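Long-range contacts in iminosuccinate reductase (Paracoccus denitrificans, PDB 6RQA), which reduces iminosuccinate to L-aspartate with NADH, regenerating the amino-group donor for the beta-hydroxyaspartate cycle of glyoxylate assimilation: residues A[159-164]-A[186-191]; A[152-157]-A[217-222]. One frame throughout, in Å; residues are numbered along the deposited sequence.

Contact 1 (A[159-164]-A[186-191]); sequences QSAFQM and LSRLAD. With NAD (nicotinamide-adenine-dinucleotide), chain C.
R188 and L189 reach across to S160, A161, F162 and M164, joining two neighbouring helices of the Rossmann-type NAD domain, 158-170 behind the glycine-rich turn and 186-195. The axes of the two segments run roughly parallel, 9.4 Å apart at their closest and inclined by 27°. The apolar part is small: M164 CE lies 3.6 Å from L189 CD2, brought there by a bend at the end of an otherwise extended methionine chain (chi3 -59°). The same leucine methyl packs 3.6 Å from S160 OG, a hydroxyl that is itself hydrogen-bonded to the carbonyl of G157. The charged part is the extended arm of R188. Its CG stands anti to the backbone N and its guanidinium lies with one face over the methyl of A161, NH1 to CB 3.6 Å. The edge of the group faces S160 OG and F162 CE2, the phenylalanine ring being turned 51° from the guanidinium plane. NH1 also hydrogen-bonds the carbonyl of H158, so this arginine ties the second helix to the very start of the first. That start serves the coenzyme. Q159 sends its extended side chain to the nicotinamide ring, while the backbone N of the same residue, at the helix beginning, donates a nearly straight hydrogen bond of 3.2 Å to pyrophosphate oxygen O1N of NAD.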
loop_
_atom_site.group_PDB
_atom_site.type_symbol
_atom_site.label_atom_id
_atom_site.label_comp_id
_atom_site.label_asym_id
_atom_site.label_seq_id
_atom_site.Cartn_x
_atom_site.Cartn_y
_atom_site.Cartn_z
ATOM N N GLN A 159 5.613 -22.781 9.227
ATOM C CA GLN A 159 6.907 -22.154 8.994
ATOM C C GLN A 159 8.027 -22.750 9.837
ATOM O O GLN A 159 9.197 -22.454 9.570
ATOM C CB GLN A 159 6.814 -20.649 9.252
ATOM C CG GLN A 159 5.886 -19.928 8.295
ATOM C CD GLN A 159 5.981 -18.425 8.421
ATOM O OE1 GLN A 159 6.553 -17.908 9.379
ATOM N NE2 GLN A 159 5.425 -17.714 7.448
ATOM N N SER A 160 7.705 -23.582 10.831
ATOM C CA SER A 160 8.744 -24.163 11.676
ATOM C C SER A 160 9.702 -25.033 10.873
ATOM O O SER A 160 10.891 -25.118 11.206
ATOM C CB SER A 160 8.114 -24.974 12.808
ATOM O OG SER A 160 7.377 -26.072 12.297
ATOM N N ALA A 161 9.209 -25.685 9.817
ATOM C CA ALA A 161 10.088 -26.481 8.969
ATOM C C ALA A 161 11.107 -25.601 8.256
ATOM O O ALA A 161 12.296 -25.937 8.195
ATOM C CB ALA A 161 9.263 -27.275 7.957
ATOM N N PHE A 162 10.660 -24.464 7.716
ATOM C CA PHE A 162 11.579 -23.551 7.046
ATOM C C PHE A 162 12.602 -22.985 8.024
ATOM O O PHE A 162 13.772 -22.796 7.669
ATOM C CB PHE A 162 10.799 -22.423 6.370
ATOM C CG PHE A 162 9.796 -22.905 5.363
ATOM C CD1 PHE A 162 10.166 -23.116 4.046
ATOM C CD2 PHE A 162 8.485 -23.154 5.734
ATOM C CE1 PHE A 162 9.247 -23.563 3.118
ATOM C CE2 PHE A 162 7.561 -23.600 4.809
ATOM C CZ PHE A 162 7.944 -23.805 3.499
ATOM N N GLN A 163 12.182 -22.717 9.262
ATOM C CA GLN A 163 13.113 -22.200 10.259
ATOM C C GLN A 163 14.205 -23.216 10.570
ATOM O O GLN A 163 15.379 -22.852 10.715
ATOM C CB GLN A 163 12.360 -21.816 11.534
ATOM C CG GLN A 163 11.231 -20.815 11.323
ATOM C CD GLN A 163 11.724 -19.436 10.921
ATOM O OE1 GLN A 163 12.802 -19.004 11.328
ATOM N NE2 GLN A 163 10.930 -18.738 10.116
ATOM N N MET A 164 13.842 -24.497 10.663
ATOM C CA MET A 164 14.830 -25.518 10.997
ATOM C C MET A 164 15.812 -25.735 9.851
ATOM O O MET A 164 17.017 -25.901 10.083
ATOM C CB MET A 164 14.131 -26.829 11.363
ATOM C CG MET A 164 15.066 -27.890 11.926
ATOM S SD MET A 164 14.236 -29.440 12.336
ATOM C CE MET A 164 13.024 -28.874 13.521
ATOM N N LEU A 186 4.271 -32.094 16.551
ATOM C CA LEU A 186 5.710 -32.304 16.673
ATOM C C LEU A 186 6.263 -33.232 15.599
ATOM O O LEU A 186 7.483 -33.274 15.403
ATOM C CB LEU A 186 6.044 -32.857 18.060
ATOM C CG LEU A 186 5.918 -31.870 19.224
ATOM C CD1 LEU A 186 6.070 -32.586 20.555
ATOM C CD2 LEU A 186 6.950 -30.757 19.097
ATOM N N SER A 187 5.401 -33.977 14.901
ATOM C CA SER A 187 5.872 -34.831 13.815
ATOM C C SER A 187 6.478 -34.013 12.682
ATOM O O SER A 187 7.344 -34.508 11.953
ATOM C CB SER A 187 4.724 -35.695 13.293
ATOM O OG SER A 187 3.618 -34.896 12.910
ATOM N N ARG A 188 6.038 -32.762 12.519
ATOM C CA ARG A 188 6.607 -31.906 11.485
ATOM C C ARG A 188 8.055 -31.546 11.800
ATOM O O ARG A 188 8.884 -31.433 10.890
ATOM C CB ARG A 188 5.756 -30.646 11.326
ATOM C CG ARG A 188 6.212 -29.712 10.219
ATOM C CD ARG A 188 5.140 -28.679 9.911
ATOM N NE ARG A 188 5.598 -27.677 8.953
ATOM C CZ ARG A 188 5.468 -27.787 7.636
ATOM N NH1 ARG A 188 5.916 -26.825 6.840
ATOM N NH2 ARG A 188 4.888 -28.859 7.112
ATOM N N LEU A 189 8.379 -31.366 13.082
ATOM C CA LEU A 189 9.761 -31.093 13.463
ATOM C C LEU A 189 10.634 -32.330 13.301
ATOM O O LEU A 189 11.775 -32.235 12.832
ATOM C CB LEU A 189 9.822 -30.582 14.902
ATOM C CG LEU A 189 9.080 -29.280 15.211
ATOM C CD1 LEU A 189 9.290 -28.876 16.663
ATOM C CD2 LEU A 189 9.524 -28.171 14.269
ATOM N N ALA A 190 10.119 -33.501 13.685
ATOM C CA ALA A 190 10.906 -34.724 13.571
ATOM C C ALA A 190 11.165 -35.085 12.114
ATOM O O ALA A 190 12.271 -35.509 11.764
ATOM C CB ALA A 190 10.199 -35.872 14.292
ATOM N N ASP A 191 10.160 -34.915 11.251
ATOM C CA ASP A 191 10.326 -35.248 9.840
ATOM C C ASP A 191 11.420 -34.403 9.199
ATOM O O ASP A 191 12.308 -34.930 8.517
ATOM C CB ASP A 191 9.001 -35.069 9.097
ATOM C CG ASP A 191 8.007 -36.174 9.401
ATOM O OD1 ASP A 191 8.361 -37.102 10.159
ATOM O OD2 ASP A 191 6.874 -36.117 8.879
HETATM P PA NAD C . 0.703 -21.849 12.150
HETATM O O1A NAD C . -0.654 -21.501 12.696
HETATM O O2A NAD C . 1.117 -22.813 11.085
HETATM O O5B NAD C . 1.331 -22.632 13.566
HETATM C C5B NAD C . 0.938 -21.882 14.648
HETATM C C4B NAD C . 1.535 -22.483 15.893
HETATM O O4B NAD C . 1.270 -21.611 16.975
HETATM C C3B NAD C . 0.752 -23.770 16.136
HETATM O O3B NAD C . 1.474 -24.757 15.475
HETATM C C2B NAD C . 0.829 -23.900 17.662
HETATM O O2B NAD C . 1.986 -24.545 18.075
HETATM C C1B NAD C . 0.940 -22.391 18.123
HETATM N N9A NAD C . -0.350 -21.882 18.601
HETATM C C8A NAD C . -1.586 -21.767 17.936
HETATM N N7A NAD C . -2.541 -21.249 18.707
HETATM C C5A NAD C . -1.906 -21.007 19.939
HETATM C C6A NAD C . -2.368 -20.469 21.170
HETATM N N6A NAD C . -3.668 -20.075 21.286
HETATM N N1A NAD C . -1.514 -20.343 22.236
HETATM C C2A NAD C . -0.224 -20.763 22.039
HETATM N N3A NAD C . 0.356 -21.287 20.938
HETATM C C4A NAD C . -0.534 -21.397 19.892
HETATM O O3 NAD C . 1.300 -20.355 12.085
HETATM P PN NAD C . 2.570 -20.176 11.152
HETATM O O1N NAD C . 3.715 -21.157 11.220
HETATM O O2N NAD C . 1.937 -19.520 9.977
HETATM O O5D NAD C . 3.417 -18.731 11.761
HETATM C C5D NAD C . 3.254 -18.729 13.113
HETATM C C4D NAD C . 3.593 -17.352 13.627
HETATM O O4D NAD C . 4.659 -16.814 12.816
HETATM C C3D NAD C . 2.342 -16.455 13.386
HETATM O O3D NAD C . 2.104 -15.811 14.586
HETATM C C2D NAD C . 2.821 -15.476 12.298
HETATM O O2D NAD C . 2.398 -14.168 12.485
HETATM C C1D NAD C . 4.336 -15.475 12.615
HETATM N N1N NAD C . 5.105 -15.004 11.395
HETATM C C2N NAD C . 6.149 -14.159 11.637
HETATM C C3N NAD C . 6.904 -13.681 10.568
HETATM C C7N NAD C . 8.028 -12.765 10.923
HETATM O O7N NAD C . 8.757 -12.273 10.069
HETATM N N7N NAD C . 8.205 -12.501 12.259
HETATM C C4N NAD C . 6.582 -14.070 9.267
HETATM C C5N NAD C . 5.512 -14.930 9.049
HETATM C C6N NAD C . 4.762 -15.404 10.132
#

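Contact 2 (A[152-157]-A[217-222]); sequences GMIGAG and SITSSF. With NAD (nicotinamide-adenine-dinucleotide), chain C.
I154 and S217 lie side by side as a parallel beta bridge at the C-terminal ends of two inner, neighbouring strands of the Rossmann-fold sheet, their side chains on the same face with CB to CB at 3.8 Å. The I154 carbonyl points almost straight at the I218 backbone N, which donates a 3.0 Å hydrogen bond, while S217 CA adds a CH...O contact to the same oxygen. T219 turns its methyl back to this junction: CG2 packs 3.6 Å from G155 CA, where a side chain on residue 155 would collide with it. The branches of I218 divide between protein and coenzyme. CG1 is anti to the backbone N (chi1 -172°) and carries CD1 to 3.5 Å from O4D of the nicotinamide ribose, whereas CG2 faces the carbonyl oxygens of I154 and G155. With an alanine here both branches are gone, which would probably open a gap between the ribose, Q159 and M240. Beyond it the loop follows NAD towards the adenosine: S220 N donates a 3.1 Å hydrogen bond to ribose oxygen O4B, and S221 CB approaches the adenine. From the glycine-rich turn, G157 CA comes within 3.3 Å of O5B, a place where a beta carbon would clash with the coenzyme.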
loop_
_atom_site.group_PDB
_atom_site.type_symbol
_atom_site.label_atom_id
_atom_site.label_comp_id
_atom_site.label_asym_id
_atom_site.label_seq_id
_atom_site.Cartn_x
_atom_site.Cartn_y
_atom_site.Cartn_z
ATOM N N GLY A 152 16.855 -25.470 19.705
ATOM C CA GLY A 152 15.553 -25.612 20.329
ATOM C C GLY A 152 14.441 -24.964 19.533
ATOM O O GLY A 152 14.483 -23.761 19.262
ATOM N N MET A 153 13.438 -25.752 19.153
ATOM C CA MET A 153 12.316 -25.277 18.352
ATOM C C MET A 153 11.089 -25.141 19.243
ATOM O O MET A 153 10.608 -26.135 19.798
ATOM C CB MET A 153 12.026 -26.228 17.190
ATOM C CG MET A 153 13.147 -26.337 16.175
ATOM S SD MET A 153 13.453 -24.788 15.303
ATOM C CE MET A 153 11.858 -24.507 14.537
ATOM N N ILE A 154 10.588 -23.918 19.376
ATOM C CA ILE A 154 9.343 -23.650 20.083
ATOM C C ILE A 154 8.285 -23.386 19.019
ATOM O O ILE A 154 8.162 -22.270 18.503
ATOM C CB ILE A 154 9.473 -22.481 21.060
ATOM C CG1 ILE A 154 10.534 -22.792 22.117
ATOM C CG2 ILE A 154 8.127 -22.197 21.725
ATOM C CD1 ILE A 154 10.664 -21.728 23.184
ATOM N N GLY A 155 7.527 -24.422 18.674
ATOM C CA GLY A 155 6.489 -24.269 17.656
ATOM C C GLY A 155 6.736 -25.250 16.529
ATOM O O GLY A 155 7.858 -25.437 16.059
ATOM N N ALA A 156 5.654 -25.896 16.091
ATOM C CA ALA A 156 5.711 -26.889 15.027
ATOM C C ALA A 156 4.722 -26.563 13.915
ATOM O O ALA A 156 4.184 -27.468 13.268
ATOM C CB ALA A 156 5.451 -28.290 15.577
ATOM N N GLY A 157 4.494 -25.278 13.668
ATOM C CA GLY A 157 3.565 -24.856 12.642
ATOM C C GLY A 157 4.105 -25.024 11.238
ATOM O O GLY A 157 5.079 -25.751 11.020
ATOM N N SER A 217 11.512 -19.548 18.218
ATOM C CA SER A 217 10.084 -19.627 18.496
ATOM C C SER A 217 9.316 -19.039 17.320
ATOM O O SER A 217 9.662 -17.961 16.825
ATOM C CB SER A 217 9.734 -18.887 19.788
ATOM O OG SER A 217 10.138 -17.530 19.728
ATOM N N ILE A 218 8.277 -19.747 16.881
ATOM C CA ILE A 218 7.524 -19.362 15.692
ATOM C C ILE A 218 6.051 -19.706 15.913
ATOM O O ILE A 218 5.390 -20.301 15.053
ATOM C CB ILE A 218 8.123 -20.039 14.437
ATOM C CG1 ILE A 218 7.499 -19.507 13.140
ATOM C CG2 ILE A 218 8.072 -21.571 14.544
ATOM C CD1 ILE A 218 7.896 -18.090 12.811
ATOM N N THR A 219 5.522 -19.323 17.071
ATOM C CA THR A 219 4.149 -19.626 17.446
ATOM C C THR A 219 3.278 -18.380 17.358
ATOM O O THR A 219 3.761 -17.247 17.438
ATOM C CB THR A 219 4.073 -20.191 18.870
ATOM O OG1 THR A 219 4.372 -19.154 19.811
ATOM C CG2 THR A 219 5.064 -21.324 19.050
ATOM N N SER A 220 1.976 -18.610 17.197
ATOM C CA SER A 220 0.976 -17.547 17.256
ATOM C C SER A 220 0.306 -17.627 18.626
ATOM O O SER A 220 -0.797 -18.148 18.786
ATOM C CB SER A 220 -0.031 -17.683 16.118
ATOM O OG SER A 220 -0.962 -16.616 16.136
ATOM N N SER A 221 1.003 -17.102 19.629
ATOM C CA SER A 221 0.593 -17.218 21.019
ATOM C C SER A 221 0.308 -15.846 21.611
ATOM O O SER A 221 0.834 -14.827 21.151
ATOM C CB SER A 221 1.666 -17.929 21.852
ATOM O OG SER A 221 2.964 -17.532 21.453
ATOM N N PHE A 222 -0.531 -15.836 22.649
ATOM C CA PHE A 222 -0.902 -14.617 23.360
ATOM C C PHE A 222 -0.566 -14.709 24.843
ATOM O O PHE A 222 -1.066 -13.913 25.644
ATOM C CB PHE A 222 -2.390 -14.321 23.165
ATOM C CG PHE A 222 -2.821 -14.322 21.726
ATOM C CD1 PHE A 222 -2.760 -13.163 20.970
ATOM C CD2 PHE A 222 -3.282 -15.484 21.127
ATOM C CE1 PHE A 222 -3.153 -13.160 19.644
ATOM C CE2 PHE A 222 -3.676 -15.488 19.801
ATOM C CZ PHE A 222 -3.611 -14.325 19.059
HETATM P PA NAD C . 0.703 -21.849 12.150
HETATM O O1A NAD C . -0.654 -21.501 12.696
HETATM O O2A NAD C . 1.117 -22.813 11.085
HETATM O O5B NAD C . 1.331 -22.632 13.566
HETATM C C5B NAD C . 0.938 -21.882 14.648
HETATM C C4B NAD C . 1.535 -22.483 15.893
HETATM O O4B NAD C . 1.270 -21.611 16.975
HETATM C C3B NAD C . 0.752 -23.770 16.136
HETATM O O3B NAD C . 1.474 -24.757 15.475
HETATM C C2B NAD C . 0.829 -23.900 17.662
HETATM O O2B NAD C . 1.986 -24.545 18.075
HETATM C C1B NAD C . 0.940 -22.391 18.123
HETATM N N9A NAD C . -0.350 -21.882 18.601
HETATM C C8A NAD C . -1.586 -21.767 17.936
HETATM N N7A NAD C . -2.541 -21.249 18.707
HETATM C C5A NAD C . -1.906 -21.007 19.939
HETATM C C6A NAD C . -2.368 -20.469 21.170
HETATM N N6A NAD C . -3.668 -20.075 21.286
HETATM N N1A NAD C . -1.514 -20.343 22.236
HETATM C C2A NAD C . -0.224 -20.763 22.039
HETATM N N3A NAD C . 0.356 -21.287 20.938
HETATM C C4A NAD C . -0.534 -21.397 19.892
HETATM O O3 NAD C . 1.300 -20.355 12.085
HETATM P PN NAD C . 2.570 -20.176 11.152
HETATM O O1N NAD C . 3.715 -21.157 11.220
HETATM O O2N NAD C . 1.937 -19.520 9.977
HETATM O O5D NAD C . 3.417 -18.731 11.761
HETATM C C5D NAD C . 3.254 -18.729 13.113
HETATM C C4D NAD C . 3.593 -17.352 13.627
HETATM O O4D NAD C . 4.659 -16.814 12.816
HETATM C C3D NAD C . 2.342 -16.455 13.386
HETATM O O3D NAD C . 2.104 -15.811 14.586
HETATM C C2D NAD C . 2.821 -15.476 12.298
HETATM O O2D NAD C . 2.398 -14.168 12.485
HETATM C C1D NAD C . 4.336 -15.475 12.615
HETATM N N1N NAD C . 5.105 -15.004 11.395
HETATM C C2N NAD C . 6.149 -14.159 11.637
HETATM C C3N NAD C . 6.904 -13.681 10.568
HETATM C C7N NAD C . 8.028 -12.765 10.923
HETATM O O7N NAD C . 8.757 -12.273 10.069
HETATM N N7N NAD C . 8.205 -12.501 12.259
HETATM C C4N NAD C . 6.582 -14.070 9.267
HETATM C C5N NAD C . 5.512 -14.930 9.049
HETATM C C6N NAD C . 4.762 -15.404 10.132
#

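In the fold
Contacts 1 and 2 lie in the NAD-binding domain, their centres about 10 Å apart. Along the chain, segment 152-157 comes first and 159-164 follows almost at once, then 186-191 and finally 217-222, so contact 2 brackets contact 1. Strand 150-154 has 175-179 as its neighbour on one side and 214-217 on the other. The chain builds outwards to 200-202, then returns to begin the other half of the sheet; the coenzyme sits at this change of direction, as in other Rossmann folds. The two contacts also meet directly, S160 CB lying 3.3 Å from G155 O. Contact 1 meets the pyrophosphate and nicotinamide, contact 2 the sugars, the adenine and O5B beside the adenosine phosphate.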